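Long-range contact in gala protein type 1, 3 or 4 (Legionella pneumophila subsp. pneumophila, PDB 4XA9), which probably binds small GTPases and may stimulate their GTP hydrolysis through a leucine-rich-repeat domain: residues Asn91-Asp105 against Lys116-Val130. Residues are numbered along the deposited sequence; the frame is centred on the assembly and turned at random.
Sequences NHITTLDVSFNEIGD and KLITLYALYNKITKV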
loop_
_atom_site.group_PDB
_atom_site.type_symbol
_atom_site.label_atom_id
_atom_site.label_comp_id
_atom_site.label_asym_id
_atom_site.label_seq_id
_atom_site.Cartn_x
_atom_site.Cartn_y
_atom_site.Cartn_z
ATOM N N ASN A 91 -5.719 -9.589 26.453
ATOM C CA ASN A 91 -5.458 -10.982 26.776
ATOM C C ASN A 91 -6.063 -11.993 25.797
ATOM O O ASN A 91 -5.962 -13.202 26.018
ATOM C CB ASN A 91 -5.932 -11.258 28.203
ATOM C CG ASN A 91 -5.142 -10.461 29.230
ATOM O OD1 ASN A 91 -3.909 -10.427 29.182
ATOM N ND2 ASN A 91 -5.840 -9.812 30.154
ATOM N N HIS A 92 -6.650 -11.511 24.701
ATOM C CA HIS A 92 -7.200 -12.417 23.680
ATOM C C HIS A 92 -6.566 -12.258 22.300
ATOM O O HIS A 92 -6.539 -13.198 21.507
ATOM C CB HIS A 92 -8.707 -12.218 23.551
ATOM C CG HIS A 92 -9.495 -12.847 24.655
ATOM N ND1 HIS A 92 -9.911 -12.144 25.763
ATOM C CD2 HIS A 92 -9.949 -14.112 24.819
ATOM C CE1 HIS A 92 -10.587 -12.948 26.564
ATOM N NE2 HIS A 92 -10.623 -14.148 26.015
ATOM N N ILE A 93 -6.077 -11.065 21.999
ATOM C CA ILE A 93 -5.581 -10.785 20.655
ATOM C C ILE A 93 -4.280 -11.540 20.369
ATOM O O ILE A 93 -3.316 -11.457 21.129
ATOM C CB ILE A 93 -5.399 -9.265 20.452
ATOM C CG1 ILE A 93 -6.779 -8.589 20.446
ATOM C CG2 ILE A 93 -4.651 -8.971 19.161
ATOM C CD1 ILE A 93 -6.743 -7.078 20.341
ATOM N N THR A 94 -4.285 -12.310 19.283
ATOM C CA THR A 94 -3.116 -13.078 18.861
ATOM C C THR A 94 -2.687 -12.654 17.457
ATOM O O THR A 94 -1.524 -12.806 17.072
ATOM C CB THR A 94 -3.395 -14.601 18.863
ATOM O OG1 THR A 94 -4.515 -14.884 18.018
ATOM C CG2 THR A 94 -3.685 -15.104 20.275
ATOM N N THR A 95 -3.647 -12.143 16.691
ATOM C CA THR A 95 -3.387 -11.613 15.351
ATOM C C THR A 95 -3.809 -10.157 15.304
ATOM O O THR A 95 -4.981 -9.840 15.503
ATOM C CB THR A 95 -4.141 -12.401 14.259
ATOM O OG1 THR A 95 -3.628 -13.737 14.196
ATOM C CG2 THR A 95 -3.965 -11.741 12.897
ATOM N N LEU A 96 -2.855 -9.271 15.052
ATOM C CA LEU A 96 -3.106 -7.839 15.172
ATOM C C LEU A 96 -2.596 -7.050 13.974
ATOM O O LEU A 96 -1.459 -7.236 13.539
ATOM C CB LEU A 96 -2.453 -7.299 16.449
ATOM C CG LEU A 96 -2.486 -5.792 16.718
ATOM C CD1 LEU A 96 -3.919 -5.297 16.936
ATOM C CD2 LEU A 96 -1.623 -5.467 17.933
ATOM N N ASP A 97 -3.443 -6.168 13.455
ATOM C CA ASP A 97 -3.037 -5.210 12.435
ATOM C C ASP A 97 -3.141 -3.791 12.991
ATOM O O ASP A 97 -4.240 -3.293 13.229
ATOM C CB ASP A 97 -3.899 -5.366 11.176
ATOM C CG ASP A 97 -3.398 -4.529 10.013
ATOM O OD1 ASP A 97 -2.544 -3.652 10.234
ATOM O OD2 ASP A 97 -3.862 -4.740 8.874
ATOM N N VAL A 98 -1.996 -3.144 13.194
ATOM C CA VAL A 98 -1.969 -1.758 13.655
ATOM C C VAL A 98 -1.284 -0.862 12.630
ATOM O O VAL A 98 -0.749 0.191 12.981
ATOM C CB VAL A 98 -1.231 -1.600 15.010
ATOM C CG1 VAL A 98 -2.052 -2.193 16.145
ATOM C CG2 VAL A 98 0.154 -2.236 14.951
ATOM N N SER A 99 -1.291 -1.290 11.370
ATOM C CA SER A 99 -0.637 -0.534 10.302
ATOM C C SER A 99 -1.200 0.886 10.216
ATOM O O SER A 99 -2.370 1.107 10.525
ATOM C CB SER A 99 -0.805 -1.256 8.964
ATOM O OG SER A 99 -0.305 -2.582 9.038
ATOM N N PHE A 100 -0.360 1.840 9.820
ATOM C CA PHE A 100 -0.785 3.224 9.605
ATOM C C PHE A 100 -1.456 3.836 10.834
ATOM O O PHE A 100 -2.594 4.304 10.760
ATOM C CB PHE A 100 -1.732 3.309 8.405
ATOM C CG PHE A 100 -1.090 2.910 7.102
ATOM C CD1 PHE A 100 -1.054 1.579 6.708
ATOM C CD2 PHE A 100 -0.510 3.866 6.281
ATOM C CE1 PHE A 100 -0.450 1.208 5.505
ATOM C CE2 PHE A 100 0.095 3.505 5.080
ATOM C CZ PHE A 100 0.124 2.173 4.693
ATOM N N ASN A 101 -0.747 3.830 11.957
ATOM C CA ASN A 101 -1.280 4.391 13.201
ATOM C C ASN A 101 -0.270 5.257 13.944
ATOM O O ASN A 101 -0.530 5.688 15.063
ATOM C CB ASN A 101 -1.762 3.278 14.137
ATOM C CG ASN A 101 -3.230 2.981 13.979
ATOM O OD1 ASN A 101 -4.081 3.749 14.437
ATOM N ND2 ASN A 101 -3.543 1.851 13.359
ATOM N N GLU A 102 0.879 5.494 13.318
ATOM C CA GLU A 102 1.977 6.230 13.941
ATOM C C GLU A 102 2.352 5.685 15.320
ATOM O O GLU A 102 2.617 6.461 16.240
ATOM C CB GLU A 102 1.622 7.714 14.061
ATOM C CG GLU A 102 1.083 8.333 12.782
ATOM C CD GLU A 102 0.863 9.834 12.901
ATOM O OE1 GLU A 102 1.361 10.441 13.874
ATOM O OE2 GLU A 102 0.183 10.410 12.023
ATOM N N ILE A 103 2.385 4.364 15.479
ATOM C CA ILE A 103 2.657 3.806 16.804
ATOM C C ILE A 103 4.130 3.951 17.188
ATOM O O ILE A 103 4.460 3.968 18.361
ATOM C CB ILE A 103 2.255 2.316 16.914
ATOM C CG1 ILE A 103 3.209 1.426 16.111
ATOM C CG2 ILE A 103 0.799 2.109 16.486
ATOM C CD1 ILE A 103 2.977 -0.059 16.343
ATOM N N GLY A 104 5.013 4.051 16.200
ATOM C CA GLY A 104 6.417 4.345 16.455
ATOM C C GLY A 104 7.213 3.256 17.157
ATOM O O GLY A 104 6.724 2.151 17.369
ATOM N N ASP A 105 8.455 3.572 17.518
ATOM C CA ASP A 105 9.299 2.620 18.235
ATOM C C ASP A 105 8.752 2.310 19.625
ATOM O O ASP A 105 8.857 1.179 20.098
ATOM C CB ASP A 105 10.740 3.139 18.337
ATOM C CG ASP A 105 11.462 3.097 17.008
ATOM O OD1 ASP A 105 11.072 2.271 16.154
ATOM O OD2 ASP A 105 12.418 3.876 16.815
ATOM N N LYS A 116 1.566 -12.965 23.862
ATOM C CA LYS A 116 0.314 -13.493 23.326
ATOM C C LYS A 116 0.298 -13.388 21.796
ATOM O O LYS A 116 -0.238 -14.262 21.106
ATOM C CB LYS A 116 -0.880 -12.753 23.938
ATOM C CG LYS A 116 -2.241 -13.327 23.596
ATOM C CD LYS A 116 -2.410 -14.722 24.169
ATOM C CE LYS A 116 -3.802 -15.269 23.903
ATOM N NZ LYS A 116 -3.975 -16.648 24.444
ATOM N N LEU A 117 0.913 -12.329 21.274
ATOM C CA LEU A 117 0.915 -12.062 19.836
ATOM C C LEU A 117 1.634 -13.115 18.998
ATOM O O LEU A 117 2.791 -13.452 19.251
ATOM C CB LEU A 117 1.540 -10.700 19.546
ATOM C CG LEU A 117 0.646 -9.475 19.712
ATOM C CD1 LEU A 117 1.348 -8.238 19.158
ATOM C CD2 LEU A 117 -0.713 -9.694 19.048
ATOM N N ILE A 118 0.937 -13.609 17.983
ATOM C CA ILE A 118 1.514 -14.543 17.025
ATOM C C ILE A 118 1.820 -13.844 15.697
ATOM O O ILE A 118 2.861 -14.084 15.080
ATOM C CB ILE A 118 0.570 -15.729 16.753
ATOM C CG1 ILE A 118 0.131 -16.383 18.063
ATOM C CG2 ILE A 118 1.253 -16.754 15.870
ATOM C CD1 ILE A 118 -0.873 -17.506 17.870
ATOM N N THR A 119 0.906 -12.979 15.262
ATOM C CA THR A 119 1.051 -12.275 13.991
ATOM C C THR A 119 0.843 -10.776 14.151
ATOM O O THR A 119 -0.143 -10.342 14.744
ATOM C CB THR A 119 0.054 -12.800 12.947
ATOM O OG1 THR A 119 0.349 -14.167 12.643
ATOM C CG2 THR A 119 0.116 -11.978 11.677
ATOM N N LEU A 120 1.773 -9.988 13.620
ATOM C CA LEU A 120 1.669 -8.534 13.699
ATOM C C LEU A 120 1.853 -7.863 12.341
ATOM O O LEU A 120 2.891 -8.015 11.686
ATOM C CB LEU A 120 2.695 -7.973 14.690
ATOM C CG LEU A 120 2.741 -6.444 14.818
ATOM C CD1 LEU A 120 1.422 -5.908 15.360
ATOM C CD2 LEU A 120 3.902 -5.985 15.682
ATOM N N TYR A 121 0.833 -7.123 11.924
ATOM C CA TYR A 121 0.939 -6.250 10.761
ATOM C C TYR A 121 1.116 -4.838 11.280
ATOM O O TYR A 121 0.285 -4.352 12.055
ATOM C CB TYR A 121 -0.302 -6.336 9.867
ATOM C CG TYR A 121 -0.639 -7.734 9.402
ATOM C CD1 TYR A 121 -0.106 -8.244 8.232
ATOM C CD2 TYR A 121 -1.495 -8.546 10.143
ATOM C CE1 TYR A 121 -0.409 -9.519 7.804
ATOM C CE2 TYR A 121 -1.808 -9.828 9.723
ATOM C CZ TYR A 121 -1.261 -10.308 8.552
ATOM O OH TYR A 121 -1.562 -11.579 8.124
ATOM N N ALA A 122 2.198 -4.181 10.879
ATOM C CA ALA A 122 2.480 -2.850 11.396
ATOM C C ALA A 122 3.117 -1.989 10.324
ATOM O O ALA A 122 4.080 -1.270 10.589
ATOM C CB ALA A 122 3.390 -2.931 12.633
ATOM N N LEU A 123 2.578 -2.077 9.115
ATOM C CA LEU A 123 3.080 -1.304 7.985
ATOM C C LEU A 123 2.992 0.182 8.290
ATOM O O LEU A 123 2.052 0.627 8.954
ATOM C CB LEU A 123 2.283 -1.611 6.712
ATOM C CG LEU A 123 2.386 -2.978 6.035
ATOM C CD1 LEU A 123 1.695 -4.060 6.860
ATOM C CD2 LEU A 123 1.767 -2.911 4.646
ATOM N N TYR A 124 3.964 0.937 7.781
ATOM C CA TYR A 124 3.996 2.403 7.888
ATOM C C TYR A 124 3.639 2.932 9.280
ATOM O O TYR A 124 2.544 3.433 9.499
ATOM C CB TYR A 124 3.063 3.036 6.848
ATOM C CG TYR A 124 3.344 4.508 6.635
ATOM C CD1 TYR A 124 4.468 4.917 5.928
ATOM C CD2 TYR A 124 2.500 5.486 7.155
ATOM C CE1 TYR A 124 4.747 6.260 5.739
ATOM C CE2 TYR A 124 2.770 6.837 6.969
ATOM C CZ TYR A 124 3.896 7.214 6.260
ATOM O OH TYR A 124 4.178 8.550 6.068
ATOM N N ASN A 125 4.572 2.826 10.217
ATOM C CA ASN A 125 4.305 3.250 11.581
ATOM C C ASN A 125 5.457 4.042 12.183
ATOM O O ASN A 125 5.546 4.175 13.404
ATOM C CB ASN A 125 3.986 2.036 12.464
ATOM C CG ASN A 125 2.491 1.808 12.629
ATOM O OD1 ASN A 125 1.732 2.744 12.907
ATOM N ND2 ASN A 125 2.060 0.561 12.457
ATOM N N LYS A 126 6.323 4.570 11.320
ATOM C CA LYS A 126 7.550 5.248 11.748
ATOM C C LYS A 126 8.409 4.352 12.637
ATOM O O LYS A 126 9.096 4.829 13.542
ATOM C CB LYS A 126 7.226 6.557 12.478
ATOM C CG LYS A 126 6.394 7.527 11.654
ATOM C CD LYS A 126 6.084 8.810 12.420
ATOM C CE LYS A 126 4.610 9.196 12.278
ATOM N NZ LYS A 126 3.917 8.451 11.175
ATOM N N ILE A 127 8.373 3.049 12.377
ATOM C CA ILE A 127 9.227 2.121 13.106
ATOM C C ILE A 127 10.640 2.194 12.532
ATOM O O ILE A 127 10.827 2.168 11.322
ATOM C CB ILE A 127 8.681 0.684 13.038
ATOM C CG1 ILE A 127 7.244 0.658 13.581
ATOM C CG2 ILE A 127 9.592 -0.283 13.802
ATOM C CD1 ILE A 127 6.503 -0.642 13.329
ATOM N N THR A 128 11.629 2.320 13.404
ATOM C CA THR A 128 13.015 2.430 12.966
ATOM C C THR A 128 13.795 1.188 13.357
ATOM O O THR A 128 13.211 0.210 13.824
ATOM C CB THR A 128 13.704 3.665 13.573
ATOM O OG1 THR A 128 13.951 3.443 14.971
ATOM C CG2 THR A 128 12.822 4.902 13.393
ATOM N N LYS A 129 15.115 1.233 13.175
ATOM C CA LYS A 129 15.987 0.144 13.613
ATOM C C LYS A 129 15.854 -0.114 15.118
ATOM O O LYS A 129 16.114 -1.221 15.592
ATOM C CB LYS A 129 17.449 0.452 13.265
ATOM C CG LYS A 129 17.985 1.749 13.874
ATOM C CD LYS A 129 19.398 2.045 13.378
ATOM C CE LYS A 129 19.976 3.285 14.041
ATOM N NZ LYS A 129 19.172 4.504 13.766
ATOM N N VAL A 130 15.462 0.911 15.871
ATOM C CA VAL A 130 15.286 0.760 17.314
ATOM C C VAL A 130 14.092 -0.151 17.606
ATOM O O VAL A 130 14.179 -1.060 18.431
ATOM C CB VAL A 130 15.096 2.124 18.016
ATOM C CG1 VAL A 130 14.797 1.921 19.492
ATOM C CG2 VAL A 130 16.342 2.985 17.849
HETATM O O HOH W 1 -6.780 -16.425 25.006
HETATM O O HOH W 2 -2.105 -14.691 11.632
HETATM O O HOH W 3 1.942 5.876 10.672
HETATM O O HOH W 4 9.594 5.906 16.188
#
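Between Thr95-Asp97 and Thr119-Tyr121 two short strands pair in parallel, their axes 4.7 Å apart and only 5° from alignment. The bonds alternate across the pair: Thr94 O accepts from both Ile118 N and Thr119 N, Leu96 N gives to Thr119 O, Leu96 O takes Tyr121 N, and Val98 N closes on Tyr121 O. On one face Leu96 and Leu120 lie side by side, CD2 to CD1 at 4.0 Å, and Leu111 of the intervening helix 104-113 covers Leu96. On the other face a water joins the hydroxyls of Thr95 and Thr119, while Asp97 stands across Tyr121; its OD1 accepts Ser99 N, an Asx turn, and also the Ser99 hydroxyl, and its OD2 bonds to a polar side chain of another protein's chain.

This is the beta-alpha-beta coil of a leucine-rich repeat, in which an asparagine just past the strand typically bonds to the backbone of the preceding turn. Asn125 does so here: its ND2 sends a nearly straight bond, in its own amide plane, to Val98 O at 2.9 Å, and its OD1 is held from opposite faces by Asn101 N and Ile103 N, fixing the amide's rotation. Asn148 repeats the pattern one turn on, with its OD1 accepting from Asn125 N and Ile127 N.

Beyond the strands, Leu123 N bonds to Ser99 OG and Phe100 N to Leu123 O. Tyr124 CB sits over one face of the Phe100 ring, 3.7 Å from its centroid, a CH-pi contact. With CG anti to the backbone N (chi1 -163°), the Tyr124 ring is carried past Phe100, and the two rings barely overlap. Further along, Asp105 OD1 receives Thr128 N on its syn lone pair at 2.8 Å, while Thr128 N-caps helix 129-135 by accepting from Val130 N.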